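Local coordinates for argonaute protein (Marinitoga piezophila, PDB 5I4A), which cleaves single-stranded DNA as an RNA-guided endonuclease, using short guide RNAs with a 5'-hydroxyl end to find complementary targets, at residues F22-P25 / L31-R34; N35-R38 / K43-D46. One frame throughout, in Å; residues are numbered along the deposited sequence.

Contact 1: F22-P25 / L31-R34. With nucleotides of chain B.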
# COMPACT_ATOMS: atom_id res chain seq x y z
N PHE A 22 8.26 -2.31 -41.49
CA PHE A 22 7.64 -3.22 -42.44
C PHE A 22 6.52 -2.49 -43.16
O PHE A 22 5.89 -1.59 -42.60
CB PHE A 22 7.10 -4.48 -41.74
CG PHE A 22 8.13 -5.23 -40.95
CD1 PHE A 22 8.40 -4.87 -39.63
CD2 PHE A 22 8.83 -6.28 -41.51
CE1 PHE A 22 9.35 -5.55 -38.90
CE2 PHE A 22 9.78 -6.97 -40.78
CZ PHE A 22 10.04 -6.60 -39.47
N TYR A 23 6.27 -2.89 -44.41
CA TYR A 23 5.19 -2.30 -45.18
C TYR A 23 4.42 -3.39 -45.92
O TYR A 23 5.03 -4.25 -46.56
CB TYR A 23 5.71 -1.26 -46.19
CG TYR A 23 4.59 -0.69 -47.03
CD1 TYR A 23 3.72 0.25 -46.52
CD2 TYR A 23 4.39 -1.13 -48.34
CE1 TYR A 23 2.69 0.77 -47.28
CE2 TYR A 23 3.36 -0.63 -49.11
CZ TYR A 23 2.52 0.32 -48.57
OH TYR A 23 1.49 0.83 -49.33
N ASN A 24 3.10 -3.32 -45.84
CA ASN A 24 2.21 -4.28 -46.50
C ASN A 24 1.17 -3.50 -47.30
O ASN A 24 0.35 -2.78 -46.70
CB ASN A 24 1.55 -5.20 -45.47
CG ASN A 24 0.80 -6.36 -46.11
OD1 ASN A 24 0.31 -6.26 -47.24
ND2 ASN A 24 0.69 -7.46 -45.38
N PRO A 25 1.16 -3.62 -48.63
CA PRO A 25 0.17 -2.87 -49.42
C PRO A 25 -1.22 -3.49 -49.40
O PRO A 25 -2.20 -2.76 -49.64
CB PRO A 25 0.76 -2.91 -50.84
CG PRO A 25 1.53 -4.19 -50.87
CD PRO A 25 2.11 -4.36 -49.48
N LEU A 31 -4.26 -3.29 -38.89
CA LEU A 31 -4.52 -4.73 -38.91
C LEU A 31 -3.23 -5.52 -39.10
O LEU A 31 -3.04 -6.56 -38.46
CB LEU A 31 -5.52 -5.06 -40.02
CG LEU A 31 -5.83 -6.53 -40.26
CD1 LEU A 31 -6.30 -7.21 -38.98
CD2 LEU A 31 -6.87 -6.69 -41.36
N PHE A 32 -2.35 -5.06 -39.98
CA PHE A 32 -1.05 -5.71 -40.16
C PHE A 32 -0.28 -5.74 -38.84
O PHE A 32 0.26 -6.78 -38.45
CB PHE A 32 -0.26 -4.98 -41.25
CG PHE A 32 1.02 -5.67 -41.66
CD1 PHE A 32 1.05 -7.04 -41.86
CD2 PHE A 32 2.18 -4.94 -41.87
CE1 PHE A 32 2.22 -7.68 -42.25
CE2 PHE A 32 3.35 -5.57 -42.26
CZ PHE A 32 3.37 -6.94 -42.44
N ALA A 33 -0.25 -4.61 -38.13
CA ALA A 33 0.44 -4.56 -36.85
C ALA A 33 -0.21 -5.49 -35.82
O ALA A 33 0.48 -6.12 -35.02
CB ALA A 33 0.47 -3.12 -36.33
N ARG A 34 -1.54 -5.58 -35.83
CA ARG A 34 -2.23 -6.42 -34.86
C ARG A 34 -1.92 -7.89 -35.08
O ARG A 34 -1.67 -8.63 -34.12
CB ARG A 34 -3.74 -6.17 -34.92
CG ARG A 34 -4.55 -7.11 -34.05
CD ARG A 34 -5.06 -6.42 -32.79
NE ARG A 34 -6.52 -6.42 -32.73
CZ ARG A 34 -7.23 -7.04 -31.80
NH1 ARG A 34 -6.62 -7.71 -30.83
NH2 ARG A 34 -8.56 -6.98 -31.83
P U B 21 -10.30 -10.67 -29.94
OP1 U B 21 -11.20 -11.64 -30.62
OP2 U B 21 -9.05 -10.28 -30.64
O5' U B 21 -11.04 -9.31 -29.55
C5' U B 21 -12.46 -9.23 -29.43
C4' U B 21 -12.98 -10.29 -28.47
O4' U B 21 -12.84 -9.82 -27.10
C3' U B 21 -14.43 -10.78 -28.63
O3' U B 21 -14.47 -12.17 -28.95
C2' U B 21 -15.06 -10.59 -27.24
O2' U B 21 -15.85 -11.68 -26.82
C1' U B 21 -13.85 -10.40 -26.32
N1 U B 21 -14.17 -9.54 -25.17
C2 U B 21 -14.62 -10.19 -24.02
O2 U B 21 -14.74 -11.38 -23.92
N3 U B 21 -14.95 -9.41 -22.96
C4 U B 21 -14.88 -8.04 -22.92
O4 U B 21 -15.21 -7.47 -21.88
C5 U B 21 -14.42 -7.42 -24.12
C6 U B 21 -14.09 -8.17 -25.19
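Asn-24 lays its CB over the centre of the Phe-32 ring, 3.6 Å from the centroid and 11° off the ring normal, a CH-pi contact. Beyond CB the amide stands nearly upright on the ring, the two planes 83° apart, and ND2 comes down over the same face to 3.5 Å from CE1 of Phe-32. The OD1 branch bonds instead to the backbone N of Asp-26, closing an Asx turn; asparagine suits the place because one branch shapes the loop while the other lies on an aromatic face. Phe-32 reaches the loop with CG anti to its backbone N (chi1 -172°). At the ring's edge, Phe-22 CB approaches CE2 of Phe-32 to 3.9 Å, while the ring of Phe-22 leads away. Replacing Phe-32 by an alanine would probably open a gap beneath Asn-24, leaving its amide less well held, and take away the edge on which Phe-22 CB rests.

The rest is looser: Tyr-23 only grazes the ring, and on the helix's other, exposed side Arg-34 nears the bound RNA, its NH2 3.5 Å from OP2 of U21 of chain B, a long charged approach, with NH1 weakly hydrogen-bonded to another phosphate.

Phe-32 also forms a T-shaped pair with Tyr-70 and touches Val-51, and Phe-22 packs on Ile-53, seating helix 29-40 against strand 51-56 and the end of strand 16-22.

Contact 2: N35-R38 / K43-D46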
# COMPACT_ATOMS: atom_id res chain seq x y z
N ASN A 35 -1.95 -8.35 -36.33
CA ASN A 35 -1.63 -9.74 -36.61
C ASN A 35 -0.17 -10.05 -36.28
O ASN A 35 0.14 -11.13 -35.78
CB ASN A 35 -1.93 -10.07 -38.07
CG ASN A 35 -3.39 -9.83 -38.43
OD1 ASN A 35 -4.23 -9.62 -37.56
ND2 ASN A 35 -3.69 -9.86 -39.73
N LEU A 36 0.73 -9.11 -36.56
CA LEU A 36 2.14 -9.31 -36.21
C LEU A 36 2.33 -9.38 -34.71
O LEU A 36 3.13 -10.18 -34.21
CB LEU A 36 2.99 -8.20 -36.82
CG LEU A 36 3.12 -8.25 -38.34
CD1 LEU A 36 3.91 -7.06 -38.85
CD2 LEU A 36 3.75 -9.56 -38.77
N SER A 37 1.60 -8.55 -33.96
CA SER A 37 1.69 -8.59 -32.50
C SER A 37 1.21 -9.94 -31.97
O SER A 37 1.82 -10.51 -31.06
CB SER A 37 0.87 -7.45 -31.89
OG SER A 37 1.18 -6.21 -32.50
N ARG A 38 0.11 -10.45 -32.53
CA ARG A 38 -0.49 -11.68 -32.01
C ARG A 38 0.44 -12.87 -32.18
O ARG A 38 0.59 -13.69 -31.25
CB ARG A 38 -1.82 -11.93 -32.73
CG ARG A 38 -2.75 -12.89 -32.02
CD ARG A 38 -3.93 -13.25 -32.90
NE ARG A 38 -3.66 -14.43 -33.71
CZ ARG A 38 -3.09 -14.41 -34.92
NH1 ARG A 38 -2.74 -13.26 -35.48
NH2 ARG A 38 -2.88 -15.54 -35.56
N LYS A 43 4.05 -6.43 -29.10
CA LYS A 43 3.22 -5.43 -29.75
C LYS A 43 3.99 -4.69 -30.83
O LYS A 43 5.07 -4.14 -30.59
CB LYS A 43 2.68 -4.44 -28.72
CG LYS A 43 1.56 -3.55 -29.24
CD LYS A 43 0.74 -2.96 -28.10
CE LYS A 43 -0.61 -2.47 -28.59
NZ LYS A 43 -1.52 -2.15 -27.45
N PHE A 44 3.43 -4.68 -32.04
CA PHE A 44 3.87 -3.82 -33.13
C PHE A 44 3.06 -2.53 -33.10
O PHE A 44 1.88 -2.52 -32.72
CB PHE A 44 3.68 -4.50 -34.49
CG PHE A 44 4.70 -5.56 -34.80
CD1 PHE A 44 4.77 -6.72 -34.05
CD2 PHE A 44 5.57 -5.41 -35.87
CE1 PHE A 44 5.69 -7.70 -34.34
CE2 PHE A 44 6.50 -6.39 -36.17
CZ PHE A 44 6.56 -7.54 -35.41
N GLN A 45 3.69 -1.43 -33.51
CA GLN A 45 2.99 -0.17 -33.69
C GLN A 45 2.83 0.11 -35.18
O GLN A 45 3.53 -0.46 -36.03
CB GLN A 45 3.75 0.98 -33.00
CG GLN A 45 2.95 2.27 -32.88
CD GLN A 45 1.59 2.07 -32.24
OE1 GLN A 45 1.46 1.41 -31.21
NE2 GLN A 45 0.56 2.65 -32.85
N ASP A 46 1.88 0.99 -35.50
CA ASP A 46 1.54 1.30 -36.88
C ASP A 46 1.53 2.81 -37.09
O ASP A 46 1.34 3.59 -36.15
CB ASP A 46 0.17 0.73 -37.27
CG ASP A 46 -0.97 1.35 -36.48
OD1 ASP A 46 -1.52 2.38 -36.94
OD2 ASP A 46 -1.31 0.81 -35.40
O HOH W 1 -0.50 -3.88 -32.69
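Ser-37 and Phe-44 meet because each sets its gamma atom (OG of Ser-37, CG of Phe-44) beside its own backbone N, anti to the carbonyl carbon: chi1 of -50° carries OG of Ser-37 to the backbone N of Phe-44, and chi1 of -75° brings the Phe-44 ring back against the helix. The hydrogen bond from Phe-44 N to Ser-37 OG is short, 2.8 Å, and nearly straight, with an angle of 171° at the hydrogen. OG of Ser-37 also accepts from a water, whose oxygen is 2.9 Å from it, and donates to the carbonyl O of Ala-33, one turn back in the helix, so three partners grip it and fix its rotation. Serine fits here: it is small enough to stay close to the helix, yet can serve a backbone donor and a backbone acceptor together. The water also donates to Phe-44 O, its oxygen 2.7 Å away, and so bridges hydroxyl and carbonyl beside the direct bond.

Next to these bonds the contact is apolar. Leu-36 CB sits over the centre of the Phe-44 ring, 3.5 Å from the centroid, in a CH-pi contact. The CD1 branch of Leu-36 extends the cover on the same face, 3.8 Å from CE2 of Phe-44, a reach that suits leucine to the place. Phe-44 also touches Val-51, Ile-53 and Ile-62, whereas Lys-43, whose side chain starts out away from the helix, is exposed.

One serine hydroxyl bonded to the backbone of the following loop, with the Phe-44 ring packed on Leu-36 beside it, joins the helix of this beta-alpha-beta crossover, in the N-terminal domain, to the strand that follows.

In the fold
Followed from the N terminus, strand 16-22 runs into contact 1, which closes the loop between strand 16-22 and helix 29-40. The helix passes directly from contact 1 to contact 2, which closes the short connection from the end of helix 29-40 to strand 45-46. The two closures follow one another, neither nested nor crossing, and share the helix. They also touch: Ala-33 O lies 3.6 Å from Phe-44 CB, and Phe-22 CE1 is 4.0 Å from Phe-44 CE2. Strands 16-22 and 45-46 run parallel with 51-56 between them, so the pair of contacts anchors successive turns of the crossover helix to the four-stranded sheet of the N-terminal domain.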